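Local coordinates for putative Vgr protein (Escherichia coli, PDB 3WIT) that probably forms part of the trimeric, needle-like tip of a type VI secretion system, this chain being the C-terminal beta-helical region of VgrG1, at residues G1-V9 with I27-E35. Residues are numbered along the deposited sequence; the frame is centred on the assembly and turned at random.
Sequences GTIAGSVHV and IKEIMLAVE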
loop_
_atom_site.group_PDB
_atom_site.type_symbol
_atom_site.label_atom_id
_atom_site.label_comp_id
_atom_site.label_asym_id
_atom_site.label_seq_id
_atom_site.Cartn_x
_atom_site.Cartn_y
_atom_site.Cartn_z
ATOM N N GLY A 1 -1.298 -21.028 -0.295
ATOM C CA GLY A 1 -1.759 -20.990 1.080
ATOM C C GLY A 1 -2.018 -19.563 1.518
ATOM O O GLY A 1 -1.923 -18.628 0.720
ATOM N N THR A 2 -2.371 -19.393 2.793
ATOM C CA THR A 2 -2.624 -18.071 3.375
ATOM C C THR A 2 -2.036 -17.960 4.788
ATOM O O THR A 2 -2.089 -18.909 5.562
ATOM C CB THR A 2 -4.117 -17.702 3.426
ATOM O OG1 THR A 2 -4.826 -18.682 4.189
ATOM C CG2 THR A 2 -4.706 -17.664 2.040
ATOM N N ILE A 3 -1.466 -16.800 5.097
ATOM C CA ILE A 3 -0.785 -16.560 6.376
ATOM C C ILE A 3 -1.113 -15.156 6.839
ATOM O O ILE A 3 -0.960 -14.229 6.072
ATOM C CB ILE A 3 0.752 -16.584 6.185
ATOM C CG1 ILE A 3 1.266 -17.996 5.957
ATOM C CG2 ILE A 3 1.457 -15.971 7.378
ATOM C CD1 ILE A 3 2.762 -18.053 5.765
ATOM N N ALA A 4 -1.548 -14.966 8.086
ATOM C CA ALA A 4 -1.607 -13.610 8.622
ATOM C C ALA A 4 -0.993 -13.723 10.003
ATOM O O ALA A 4 -1.470 -14.526 10.812
ATOM C CB ALA A 4 -3.032 -13.138 8.723
ATOM N N GLY A 5 0.073 -12.960 10.268
ATOM C CA GLY A 5 0.884 -13.217 11.456
ATOM C C GLY A 5 1.581 -11.968 11.944
ATOM O O GLY A 5 1.921 -11.096 11.145
ATOM N N SER A 6 1.747 -11.864 13.253
ATOM C CA SER A 6 2.473 -10.757 13.853
ATOM C C SER A 6 3.414 -11.437 14.823
ATOM O O SER A 6 2.968 -12.242 15.647
ATOM C CB SER A 6 1.495 -9.844 14.592
ATOM O OG SER A 6 2.192 -8.895 15.378
ATOM N N VAL A 7 4.720 -11.179 14.689
ATOM C CA VAL A 7 5.723 -11.782 15.573
ATOM C C VAL A 7 6.705 -10.738 16.144
ATOM O O VAL A 7 7.127 -9.840 15.431
ATOM C CB VAL A 7 6.536 -12.901 14.866
ATOM C CG1 VAL A 7 7.533 -13.489 15.824
ATOM C CG2 VAL A 7 5.632 -14.024 14.408
ATOM N N HIS A 8 7.037 -10.854 17.429
ATOM C CA HIS A 8 8.074 -10.035 18.053
ATOM C C HIS A 8 8.915 -10.974 18.912
ATOM O O HIS A 8 8.559 -11.278 20.053
ATOM C CB HIS A 8 7.467 -8.902 18.884
ATOM C CG HIS A 8 8.464 -7.897 19.385
ATOM N ND1 HIS A 8 9.683 -8.252 19.921
ATOM C CD2 HIS A 8 8.405 -6.544 19.450
ATOM C CE1 HIS A 8 10.333 -7.163 20.291
ATOM N NE2 HIS A 8 9.579 -6.112 20.016
ATOM N N VAL A 9 10.032 -11.415 18.327
ATOM C CA VAL A 9 10.860 -12.552 18.777
ATOM C C VAL A 9 10.072 -13.817 19.122
ATOM O O VAL A 9 9.891 -14.690 18.269
ATOM C CB VAL A 9 11.839 -12.184 19.913
ATOM C CG1 VAL A 9 12.671 -13.399 20.311
ATOM C CG2 VAL A 9 12.737 -11.047 19.460
ATOM N N ILE A 27 12.389 -11.653 13.568
ATOM C CA ILE A 27 12.088 -11.462 14.979
ATOM C C ILE A 27 11.111 -10.303 15.290
ATOM O O ILE A 27 10.526 -10.288 16.357
ATOM C CB ILE A 27 13.373 -11.313 15.816
ATOM C CG1 ILE A 27 13.983 -9.916 15.633
ATOM C CG2 ILE A 27 14.357 -12.423 15.455
ATOM C CD1 ILE A 27 14.855 -9.460 16.792
ATOM N N LYS A 28 10.959 -9.325 14.395
ATOM C CA LYS A 28 9.851 -8.361 14.490
ATOM C C LYS A 28 9.275 -8.237 13.100
ATOM O O LYS A 28 9.890 -7.649 12.205
ATOM C CB LYS A 28 10.332 -6.968 14.884
ATOM C CG LYS A 28 11.058 -6.846 16.209
ATOM C CD LYS A 28 11.333 -5.358 16.469
ATOM C CE LYS A 28 11.825 -5.080 17.874
ATOM N NZ LYS A 28 11.616 -3.643 18.207
ATOM N N GLU A 29 8.082 -8.767 12.882
ATOM C CA GLU A 29 7.573 -8.779 11.524
ATOM C C GLU A 29 6.075 -8.916 11.586
ATOM O O GLU A 29 5.576 -9.576 12.500
ATOM C CB GLU A 29 8.168 -9.984 10.814
ATOM C CG GLU A 29 7.719 -10.156 9.391
ATOM C CD GLU A 29 8.568 -11.195 8.660
ATOM O OE1 GLU A 29 8.356 -11.398 7.434
ATOM O OE2 GLU A 29 9.448 -11.800 9.326
ATOM N N ILE A 30 5.374 -8.289 10.647
ATOM C CA ILE A 30 3.948 -8.580 10.430
ATOM C C ILE A 30 3.869 -9.036 8.981
ATOM O O ILE A 30 4.481 -8.406 8.102
ATOM C CB ILE A 30 3.101 -7.319 10.590
ATOM C CG1 ILE A 30 3.019 -6.932 12.050
ATOM C CG2 ILE A 30 1.668 -7.544 10.011
ATOM C CD1 ILE A 30 2.518 -5.506 12.282
HETATM N N MSE A 31 3.174 -10.142 8.719
HETATM C CA MSE A 31 3.030 -10.632 7.343
HETATM C C MSE A 31 1.569 -10.952 7.021
HETATM O O MSE A 31 0.892 -11.621 7.805
HETATM C CB MSE A 31 3.885 -11.894 7.157
HETATM C CG MSE A 31 3.542 -12.713 5.934
HETATM SE SE MSE A 31 4.319 -11.881 4.376
HETATM C CE MSE A 31 6.116 -12.582 4.589
ATOM N N LEU A 32 1.091 -10.497 5.867
ATOM C CA LEU A 32 -0.233 -10.881 5.377
ATOM C C LEU A 32 0.014 -11.480 4.000
ATOM O O LEU A 32 0.555 -10.813 3.131
ATOM C CB LEU A 32 -1.110 -9.660 5.202
ATOM C CG LEU A 32 -1.340 -8.803 6.441
ATOM C CD1 LEU A 32 -2.188 -7.577 6.091
ATOM C CD2 LEU A 32 -2.033 -9.688 7.439
ATOM N N ALA A 33 -0.379 -12.722 3.791
ATOM C CA ALA A 33 -0.125 -13.379 2.521
ATOM C C ALA A 33 -1.309 -14.248 2.070
ATOM O O ALA A 33 -1.889 -15.010 2.855
ATOM C CB ALA A 33 1.146 -14.216 2.628
ATOM N N VAL A 34 -1.667 -14.119 0.796
ATOM C CA VAL A 34 -2.591 -15.023 0.170
ATOM C C VAL A 34 -1.895 -15.456 -1.133
ATOM O O VAL A 34 -1.630 -14.615 -1.996
ATOM C CB VAL A 34 -3.933 -14.296 -0.142
ATOM C CG1 VAL A 34 -4.848 -15.221 -0.882
ATOM C CG2 VAL A 34 -4.619 -13.821 1.159
ATOM N N GLU A 35 -1.556 -16.730 -1.254
ATOM C CA GLU A 35 -0.687 -17.210 -2.356
ATOM C C GLU A 35 0.469 -16.250 -2.620
ATOM O O GLU A 35 1.280 -15.994 -1.729
ATOM C CB GLU A 35 -1.466 -17.374 -3.652
ATOM C CG GLU A 35 -2.886 -17.768 -3.438
ATOM C CD GLU A 35 -3.116 -19.202 -3.732
ATOM O OE1 GLU A 35 -2.777 -20.034 -2.862
ATOM O OE2 GLU A 35 -3.627 -19.500 -4.834
#
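His8 and Lys28 lie side by side on a non-hydrogen-bonded pair at one end of the antiparallel ladder between strands 2-8 and 28-34. The aliphatic stem of the lysine runs alongside the imidazole, its CG 4.0 Å from the ring centroid and almost exactly above it, in a CH-pi contact. The His8 ring stands beside that stem because its CG is anti to the backbone N (chi1 -171°). Lys28 stays extended beyond CG, which carries NZ past the ring to Glu35 of the third subunit. On the same face, Ala4 CB meets Leu32 CD2 at 3.8 Å, and Thr2 CG2 lies 3.8 Å from Val34 CG1. On the other face Ile3 CG2 touches selenomethionine Met31 CG at 4.1 Å, with Ala33 CB beside Ile3 CB. Paired backbone bonds join Ile3 with Ala33, Gly5 with Met31 and Val7 with Glu29, the straightest being Val7 N to Glu29 O (2.8 Å, 173° at the hydrogen). At the far end Glu35 N donates to Gly1 O at 2.8 Å, while Glu35 OE1 bridges to Gly1 N, the fragment's amino terminus (3.1 Å), and to Lys28 of the second subunit. Strand 37-42 continues the sheet beyond 28-34. Ile30, Leu32 and Val34 are buried, Leu32 meeting Leu32 of the third subunit, as expected of a triple-stranded beta-helix; the two-strand edge is probably linked to its neighbours by the Lys28–Glu35 bridges.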